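Local coordinates for T9SS C-terminal target domain-containing protein (Bacteroides cellulosilyticus, PDB 5JVK), which probably hydrolyses O-glycosidic bonds, as a family 39 glycoside hydrolase of a gut symbiont, at residues 333-345 with 367-379. Residues are numbered along the deposited sequence; the frame is centred on the assembly and turned at random.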
ATOM      1  N   GLU A 333       0.217  -6.491 -24.374  1.00 37.12           N
ATOM      2  CA  GLU A 333      -0.339  -5.275 -23.807  1.00 35.87           C
ATOM      3  C   GLU A 333       0.638  -4.710 -22.781  1.00 33.94           C
ATOM      4  O   GLU A 333       1.209  -5.467 -21.998  1.00 33.17           O
ATOM      5  CB  GLU A 333      -1.673  -5.610 -23.150  1.00 36.72           C
ATOM      6  CG  GLU A 333      -2.489  -4.407 -22.736  1.00 37.60           C
ATOM      7  CD  GLU A 333      -3.927  -4.773 -22.446  1.00 38.43           C
ATOM      8  OE1 GLU A 333      -4.328  -4.732 -21.265  1.00 39.24           O
ATOM      9  OE2 GLU A 333      -4.650  -5.118 -23.402  1.00 38.73           O
ATOM     10  N   LEU A 334       0.843  -3.394 -22.792  1.00 32.11           N
ATOM     11  CA  LEU A 334       1.660  -2.748 -21.763  1.00 31.29           C
ATOM     12  C   LEU A 334       0.910  -2.763 -20.427  1.00 30.46           C
ATOM     13  O   LEU A 334      -0.238  -2.318 -20.349  1.00 30.69           O
ATOM     14  CB  LEU A 334       2.008  -1.305 -22.134  1.00 31.17           C
ATOM     15  CG  LEU A 334       2.955  -1.051 -23.309  1.00 31.27           C
ATOM     16  CD1 LEU A 334       3.094   0.450 -23.525  1.00 31.35           C
ATOM     17  CD2 LEU A 334       4.318  -1.686 -23.077  1.00 31.41           C
ATOM     18  N   SER A 335       1.559  -3.284 -19.390  1.00 29.18           N
ATOM     19  CA  SER A 335       0.979  -3.296 -18.047  1.00 28.36           C
ATOM     20  C   SER A 335       1.103  -1.910 -17.404  1.00 27.76           C
ATOM     21  O   SER A 335       2.070  -1.185 -17.653  1.00 27.89           O
ATOM     22  CB  SER A 335       1.653  -4.359 -17.173  1.00 27.91           C
ATOM     23  OG  SER A 335       3.062  -4.205 -17.170  1.00 27.65           O
ATOM     24  N   VAL A 336       0.110  -1.544 -16.597  1.00 26.84           N
ATOM     25  CA  VAL A 336       0.092  -0.260 -15.896  1.00 26.35           C
ATOM     26  C   VAL A 336       0.254  -0.527 -14.406  1.00 25.96           C
ATOM     27  O   VAL A 336      -0.592  -1.177 -13.802  1.00 26.18           O
ATOM     28  CB  VAL A 336      -1.220   0.513 -16.157  1.00 26.02           C
ATOM     29  CG1 VAL A 336      -1.212   1.862 -15.444  1.00 25.86           C
ATOM     30  CG2 VAL A 336      -1.431   0.697 -17.652  1.00 26.13           C
ATOM     31  N   TRP A 337       1.334  -0.014 -13.822  1.00 25.63           N
ATOM     32  CA  TRP A 337       1.661  -0.246 -12.416  1.00 25.31           C
ATOM     33  C   TRP A 337       1.465   1.030 -11.604  1.00 24.62           C
ATOM     34  O   TRP A 337       2.089   2.045 -11.893  1.00 24.95           O
ATOM     35  CB  TRP A 337       3.105  -0.728 -12.305  1.00 25.47           C
ATOM     36  CG  TRP A 337       3.317  -2.056 -12.957  1.00 25.95           C
ATOM     37  CD1 TRP A 337       3.456  -2.302 -14.293  1.00 26.23           C
ATOM     38  CD2 TRP A 337       3.397  -3.328 -12.304  1.00 26.20           C
ATOM     39  NE1 TRP A 337       3.623  -3.649 -14.512  1.00 26.27           N
ATOM     40  CE2 TRP A 337       3.593  -4.302 -13.309  1.00 26.26           C
ATOM     41  CE3 TRP A 337       3.328  -3.739 -10.966  1.00 26.21           C
ATOM     42  CZ2 TRP A 337       3.721  -5.664 -13.019  1.00 26.36           C
ATOM     43  CZ3 TRP A 337       3.454  -5.097 -10.678  1.00 26.35           C
ATOM     44  CH2 TRP A 337       3.647  -6.041 -11.702  1.00 26.22           C
ATOM     45  N   VAL A 338       0.604   0.983 -10.589  1.00 23.60           N
ATOM     46  CA  VAL A 338       0.372   2.144  -9.724  1.00 22.96           C
ATOM     47  C   VAL A 338       1.405   2.093  -8.596  1.00 22.53           C
ATOM     48  O   VAL A 338       1.116   1.662  -7.479  1.00 22.32           O
ATOM     49  CB  VAL A 338      -1.082   2.181  -9.204  1.00 22.81           C
ATOM     50  CG1 VAL A 338      -1.343   3.455  -8.406  1.00 22.69           C
ATOM     51  CG2 VAL A 338      -2.057   2.058 -10.371  1.00 22.87           C
ATOM     52  N   THR A 339       2.621   2.530  -8.914  1.00 22.25           N
ATOM     53  CA  THR A 339       3.776   2.336  -8.031  1.00 22.26           C
ATOM     54  C   THR A 339       3.821   3.272  -6.819  1.00 22.25           C
ATOM     55  O   THR A 339       4.574   3.018  -5.883  1.00 22.29           O
ATOM     56  CB  THR A 339       5.108   2.416  -8.809  1.00 22.18           C
ATOM     57  OG1 THR A 339       5.235   3.696  -9.443  1.00 22.15           O
ATOM     58  CG2 THR A 339       5.173   1.309  -9.857  1.00 22.14           C
ATOM     59  N   GLU A 340       3.028   4.343  -6.835  1.00 22.36           N
ATOM     60  CA  GLU A 340       2.721   5.098  -5.616  1.00 22.35           C
ATOM     61  C   GLU A 340       1.291   5.629  -5.652  1.00 21.96           C
ATOM     62  O   GLU A 340       0.862   6.213  -6.645  1.00 21.53           O
ATOM     63  CB  GLU A 340       3.664   6.289  -5.415  1.00 22.56           C
ATOM     64  CG  GLU A 340       5.124   5.949  -5.151  1.00 22.78           C
ATOM     65  CD  GLU A 340       5.975   7.172  -4.840  1.00 23.16           C
ATOM     66  OE1 GLU A 340       5.424   8.257  -4.540  1.00 23.16           O
ATOM     67  OE2 GLU A 340       7.214   7.051  -4.909  1.00 23.93           O
ATOM     68  N   ILE A 341       0.562   5.414  -4.563  1.00 21.40           N
ATOM     69  CA  ILE A 341      -0.665   6.153  -4.292  1.00 21.15           C
ATOM     70  C   ILE A 341      -0.835   6.198  -2.777  1.00 20.99           C
ATOM     71  O   ILE A 341      -0.512   5.229  -2.093  1.00 21.06           O
ATOM     72  CB  ILE A 341      -1.894   5.539  -5.006  1.00 21.16           C
ATOM     73  CG1 ILE A 341      -3.128   6.430  -4.818  1.00 21.32           C
ATOM     74  CG2 ILE A 341      -2.177   4.120  -4.523  1.00 21.19           C
ATOM     75  CD1 ILE A 341      -4.299   6.046  -5.697  1.00 21.33           C
ATOM     76  N   GLY A 342      -1.305   7.323  -2.252  1.00 20.47           N
ATOM     77  CA  GLY A 342      -1.473   7.452  -0.815  1.00 20.15           C
ATOM     78  C   GLY A 342      -2.060   8.764  -0.350  1.00 20.02           C
ATOM     79  O   GLY A 342      -2.163   9.724  -1.113  1.00 20.09           O
ATOM     80  N   TRP A 343      -2.463   8.770   0.915  1.00 19.79           N
ATOM     81  CA  TRP A 343      -2.951   9.950   1.616  1.00 19.84           C
ATOM     82  C   TRP A 343      -2.181  10.047   2.929  1.00 19.85           C
ATOM     83  O   TRP A 343      -1.716   9.031   3.454  1.00 20.03           O
ATOM     84  CB  TRP A 343      -4.450   9.827   1.886  1.00 19.88           C
ATOM     85  CG  TRP A 343      -5.315   9.961   0.659  1.00 19.74           C
ATOM     86  CD1 TRP A 343      -6.014  11.057   0.274  1.00 19.73           C
ATOM     87  CD2 TRP A 343      -5.575   8.956  -0.328  1.00 19.65           C
ATOM     88  NE1 TRP A 343      -6.695  10.813  -0.888  1.00 19.87           N
ATOM     89  CE2 TRP A 343      -6.444   9.528  -1.282  1.00 19.71           C
ATOM     90  CE3 TRP A 343      -5.164   7.631  -0.495  1.00 19.59           C
ATOM     91  CZ2 TRP A 343      -6.904   8.823  -2.396  1.00 19.74           C
ATOM     92  CZ3 TRP A 343      -5.615   6.929  -1.600  1.00 19.65           C
ATOM     93  CH2 TRP A 343      -6.481   7.526  -2.539  1.00 19.80           C
ATOM     94  N   ASN A 344      -2.054  11.262   3.457  1.00 19.87           N
ATOM     95  CA  ASN A 344      -1.255  11.520   4.663  1.00 19.78           C
ATOM     96  C   ASN A 344      -2.099  12.126   5.777  1.00 19.85           C
ATOM     97  O   ASN A 344      -3.108  12.785   5.515  1.00 19.91           O
ATOM     98  CB  ASN A 344      -0.061  12.427   4.344  1.00 19.71           C
ATOM     99  CG  ASN A 344      -0.478  13.793   3.834  1.00 19.86           C
ATOM    100  OD1 ASN A 344      -0.861  14.669   4.610  1.00 19.92           O
ATOM    101  ND2 ASN A 344      -0.398  13.984   2.523  1.00 19.75           N
ATOM    102  N   SER A 345      -1.659  11.910   7.017  1.00 19.86           N
ATOM    103  CA  SER A 345      -2.367  12.402   8.209  1.00 19.83           C
ATOM    104  C   SER A 345      -2.167  13.896   8.535  1.00 19.75           C
ATOM    105  O   SER A 345      -2.704  14.373   9.540  1.00 20.10           O
ATOM    106  CB  SER A 345      -2.012  11.546   9.433  1.00 19.65           C
ATOM    107  OG  SER A 345      -2.358  10.188   9.217  1.00 19.57           O
ATOM    108  N   HIS A 367     -12.604  -1.712 -10.982  1.00 24.08           N
ATOM    109  CA  HIS A 367     -12.162  -1.353 -12.332  1.00 24.31           C
ATOM    110  C   HIS A 367     -10.807  -2.011 -12.627  1.00 24.49           C
ATOM    111  O   HIS A 367      -9.873  -1.342 -13.077  1.00 24.14           O
ATOM    112  CB  HIS A 367     -12.035   0.174 -12.453  1.00 24.50           C
ATOM    113  CG  HIS A 367     -13.257   0.929 -12.031  1.00 24.75           C
ATOM    114  ND1 HIS A 367     -14.346   1.105 -12.857  1.00 24.81           N
ATOM    115  CD2 HIS A 367     -13.554   1.571 -10.876  1.00 24.93           C
ATOM    116  CE1 HIS A 367     -15.266   1.811 -12.225  1.00 24.95           C
ATOM    117  NE2 HIS A 367     -14.809   2.111 -11.022  1.00 25.00           N
ATOM    118  N   TYR A 368     -10.710  -3.324 -12.390  1.00 25.02           N
ATOM    119  CA  TYR A 368      -9.419  -4.028 -12.412  1.00 25.40           C
ATOM    120  C   TYR A 368      -8.632  -3.794 -13.697  1.00 25.38           C
ATOM    121  O   TYR A 368      -9.123  -4.066 -14.793  1.00 25.37           O
ATOM    122  CB  TYR A 368      -9.573  -5.539 -12.192  1.00 25.64           C
ATOM    123  CG  TYR A 368      -8.232  -6.235 -12.047  1.00 26.08           C
ATOM    124  CD1 TYR A 368      -7.469  -6.072 -10.892  1.00 26.07           C
ATOM    125  CD2 TYR A 368      -7.708  -7.025 -13.077  1.00 26.37           C
ATOM    126  CE1 TYR A 368      -6.231  -6.686 -10.756  1.00 26.66           C
ATOM    127  CE2 TYR A 368      -6.470  -7.645 -12.951  1.00 26.57           C
ATOM    128  CZ  TYR A 368      -5.734  -7.471 -11.788  1.00 26.88           C
ATOM    129  OH  TYR A 368      -4.509  -8.079 -11.644  1.00 27.15           O
ATOM    130  N   MET A 369      -7.417  -3.273 -13.541  1.00 25.47           N
ATOM    131  CA  MET A 369      -6.485  -3.095 -14.660  1.00 25.84           C
ATOM    132  C   MET A 369      -5.008  -3.226 -14.271  1.00 25.51           C
ATOM    133  O   MET A 369      -4.234  -3.793 -15.038  1.00 25.63           O
ATOM    134  CB  MET A 369      -6.759  -1.770 -15.394  1.00 26.35           C
ATOM    135  CG  MET A 369      -6.438  -0.502 -14.620  1.00 26.80           C
ATOM    136  SD  MET A 369      -4.831   0.192 -15.055  1.00 27.84           S
ATOM    137  CE  MET A 369      -4.631   1.443 -13.789  1.00 27.76           C
ATOM    138  N   SER A 370      -4.616  -2.713 -13.102  1.00 25.19           N
ATOM    139  CA  SER A 370      -3.231  -2.797 -12.633  1.00 25.20           C
ATOM    140  C   SER A 370      -2.976  -4.087 -11.845  1.00 25.13           C
ATOM    141  O   SER A 370      -3.807  -4.474 -11.018  1.00 25.77           O
ATOM    142  CB  SER A 370      -2.900  -1.592 -11.748  1.00 25.11           C
ATOM    143  OG  SER A 370      -1.533  -1.592 -11.373  1.00 25.11           O
ATOM    144  N   PRO A 371      -1.824  -4.754 -12.089  1.00 24.66           N
ATOM    145  CA  PRO A 371      -1.430  -5.900 -11.263  1.00 24.01           C
ATOM    146  C   PRO A 371      -0.707  -5.528  -9.960  1.00 23.28           C
ATOM    147  O   PRO A 371      -0.358  -6.422  -9.193  1.00 23.21           O
ATOM    148  CB  PRO A 371      -0.491  -6.678 -12.186  1.00 24.21           C
ATOM    149  CG  PRO A 371       0.148  -5.626 -13.019  1.00 24.57           C
ATOM    150  CD  PRO A 371      -0.883  -4.546 -13.209  1.00 24.66           C
ATOM    151  N   GLY A 372      -0.472  -4.237  -9.718  1.00 22.56           N
ATOM    152  CA  GLY A 372       0.225  -3.794  -8.512  1.00 22.06           C
ATOM    153  C   GLY A 372      -0.061  -2.345  -8.160  1.00 21.60           C
ATOM    154  O   GLY A 372       0.439  -1.430  -8.815  1.00 21.68           O
ATOM    155  N   VAL A 373      -0.873  -2.148  -7.123  1.00 20.98           N
ATOM    156  CA  VAL A 373      -1.170  -0.829  -6.583  1.00 20.45           C
ATOM    157  C   VAL A 373      -0.444  -0.699  -5.250  1.00 20.12           C
ATOM    158  O   VAL A 373      -0.817  -1.349  -4.270  1.00 20.08           O
ATOM    159  CB  VAL A 373      -2.689  -0.631  -6.410  1.00 20.40           C
ATOM    160  CG1 VAL A 373      -2.997   0.711  -5.753  1.00 20.35           C
ATOM    161  CG2 VAL A 373      -3.383  -0.753  -7.763  1.00 20.55           C
ATOM    162  N   PHE A 374       0.589   0.145  -5.227  1.00 19.62           N
ATOM    163  CA  PHE A 374       1.501   0.253  -4.089  1.00 19.45           C
ATOM    164  C   PHE A 374       1.179   1.470  -3.223  1.00 19.39           C
ATOM    165  O   PHE A 374       1.295   2.609  -3.680  1.00 19.34           O
ATOM    166  CB  PHE A 374       2.949   0.340  -4.573  1.00 19.38           C
ATOM    167  CG  PHE A 374       3.457  -0.924  -5.202  1.00 19.30           C
ATOM    168  CD1 PHE A 374       4.346  -1.749  -4.521  1.00 19.30           C
ATOM    169  CD2 PHE A 374       3.057  -1.290  -6.486  1.00 19.33           C
ATOM    170  CE1 PHE A 374       4.825  -2.911  -5.106  1.00 19.34           C
ATOM    171  CE2 PHE A 374       3.524  -2.456  -7.072  1.00 19.25           C
ATOM    172  CZ  PHE A 374       4.413  -3.266  -6.382  1.00 19.32           C
ATOM    173  N   TRP A 375       0.785   1.224  -1.975  1.00 19.32           N
ATOM    174  CA  TRP A 375       0.510   2.300  -1.032  1.00 19.43           C
ATOM    175  C   TRP A 375       1.799   3.010  -0.639  1.00 19.70           C
ATOM    176  O   TRP A 375       2.774   2.352  -0.269  1.00 19.80           O
ATOM    177  CB  TRP A 375      -0.170   1.768   0.231  1.00 19.39           C
ATOM    178  CG  TRP A 375      -0.414   2.832   1.263  1.00 19.36           C
ATOM    179  CD1 TRP A 375       0.419   3.195   2.283  1.00 19.32           C
ATOM    180  CD2 TRP A 375      -1.561   3.679   1.362  1.00 19.35           C
ATOM    181  NE1 TRP A 375      -0.142   4.213   3.013  1.00 19.34           N
ATOM    182  CE2 TRP A 375      -1.359   4.529   2.471  1.00 19.27           C
ATOM    183  CE3 TRP A 375      -2.746   3.798   0.626  1.00 19.41           C
ATOM    184  CZ2 TRP A 375      -2.298   5.482   2.863  1.00 19.22           C
ATOM    185  CZ3 TRP A 375      -3.680   4.748   1.016  1.00 19.42           C
ATOM    186  CH2 TRP A 375      -3.450   5.576   2.128  1.00 19.32           C
ATOM    187  N   TYR A 376       1.798   4.342  -0.720  1.00 19.90           N
ATOM    188  CA  TYR A 376       2.886   5.152  -0.179  1.00 20.15           C
ATOM    189  C   TYR A 376       2.434   5.739   1.162  1.00 20.20           C
ATOM    190  O   TYR A 376       1.466   6.494   1.182  1.00 20.30           O
ATOM    191  CB  TYR A 376       3.296   6.284  -1.129  1.00 20.14           C
ATOM    192  CG  TYR A 376       4.565   6.946  -0.654  1.00 20.19           C
ATOM    193  CD1 TYR A 376       5.809   6.436  -1.015  1.00 20.28           C
ATOM    194  CD2 TYR A 376       4.526   8.041   0.213  1.00 20.24           C
ATOM    195  CE1 TYR A 376       6.981   7.014  -0.552  1.00 20.33           C
ATOM    196  CE2 TYR A 376       5.694   8.628   0.682  1.00 20.29           C
ATOM    197  CZ  TYR A 376       6.919   8.111   0.296  1.00 20.45           C
ATOM    198  OH  TYR A 376       8.083   8.683   0.750  1.00 20.48           O
ATOM    199  N   ASP A 377       3.077   5.406   2.286  1.00 20.38           N
ATOM    200  CA  ASP A 377       4.102   4.358   2.426  1.00 20.44           C
ATOM    201  C   ASP A 377       3.833   3.576   3.716  1.00 20.58           C
ATOM    202  O   ASP A 377       2.834   3.834   4.397  1.00 20.06           O
ATOM    203  CB  ASP A 377       5.524   4.955   2.371  1.00 20.42           C
ATOM    204  CG  ASP A 377       5.792   6.006   3.450  1.00 20.45           C
ATOM    205  OD1 ASP A 377       4.893   6.342   4.253  1.00 20.58           O
ATOM    206  OD2 ASP A 377       6.933   6.506   3.483  1.00 20.23           O
ATOM    207  N   PHE A 378       4.696   2.613   4.040  1.00 21.02           N
ATOM    208  CA  PHE A 378       4.425   1.703   5.154  1.00 21.32           C
ATOM    209  C   PHE A 378       4.541   2.369   6.518  1.00 21.63           C
ATOM    210  O   PHE A 378       3.635   2.249   7.344  1.00 21.29           O
ATOM    211  CB  PHE A 378       5.332   0.474   5.104  1.00 21.34           C
ATOM    212  CG  PHE A 378       4.954  -0.575   6.107  1.00 21.44           C
ATOM    213  CD1 PHE A 378       5.799  -0.888   7.166  1.00 21.31           C
ATOM    214  CD2 PHE A 378       3.720  -1.217   6.020  1.00 21.50           C
ATOM    215  CE1 PHE A 378       5.433  -1.845   8.096  1.00 21.43           C
ATOM    216  CE2 PHE A 378       3.347  -2.170   6.953  1.00 21.43           C
ATOM    217  CZ  PHE A 378       4.206  -2.485   7.991  1.00 21.44           C
ATOM    218  N   GLN A 379       5.651   3.066   6.743  1.00 22.41           N
ATOM    219  CA  GLN A 379       5.934   3.693   8.032  1.00 22.95           C
ATOM    220  C   GLN A 379       6.111   5.197   7.867  1.00 23.36           C
ATOM    221  O   GLN A 379       6.659   5.649   6.865  1.00 23.60           O
ATOM    222  CB  GLN A 379       7.192   3.074   8.655  1.00 22.84           C
ATOM    223  CG  GLN A 379       7.504   3.599  10.050  1.00 22.90           C
ATOM    224  CD  GLN A 379       8.445   2.704  10.836  1.00 22.96           C
ATOM    225  OE1 GLN A 379       9.306   2.032  10.270  1.00 23.13           O
ATOM    226  NE2 GLN A 379       8.289   2.701  12.155  1.00 22.86           N
TER
HETATM  227  O   HOH W   1      -2.015  -3.290 -16.615  1.00 25.23           O
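Val338 and Val373 run abreast on the same face of the sheet, Val338 CB 4.0 Å from Val373 CG2. The other branch of Val373, CG1, which lies anti to the backbone N (chi1 176°), meets Ile341 CG2 at 3.7 Å. These three side chains face helix 350-366, where Val373 rests on Ser364. At the N-terminal end of the strand pair, Pro371 sets its CG over one face of the Trp337 indole, 3.6 Å from the centroid of the six-membered ring, while Phe374 CE2 approaches the indole edge. With the indole of Trp337 cut back to the methyl of an alanine, Pro371 CG and the Phe374 rim would probably lose their aromatic partner and a gap would open between them. Toward the C-terminal ends, Gly342 CA sits over a face of the Trp375 ring, and Trp343 CE3 meets Trp375 CZ3 rim to rim, the planes 29° apart. Parallel-strand hydrogen bonds join the backbones, among them a nearly straight one from Phe374 N to Val338 O (2.8 Å) and another from Ile341 N to Phe374 O; between them a beta bulge shifts the register by one residue. Ser370 OG gives a 2.6 Å bond to a lone pair of Val336 O, and in an ST turn it accepts from Gly372 N. Farther along, the Glu340 carboxylate runs alongside the Tyr376 ring, its CD 3.9 Å from CD1 of the tyrosine and the two planes 23° apart. Arg134 and Tyr290 hold its oxygens, and a glycerol lies close by. Strands 335-341 and 373-375, linked through helix 350-366, form the last beta-alpha-beta unit of a (beta/alpha)8 TIM barrel, and Glu340, near the C-terminal end of the seventh strand, occupies a position consistent with that of the nucleophile in clan GH-A retaining hydrolases, to which family 39 belongs.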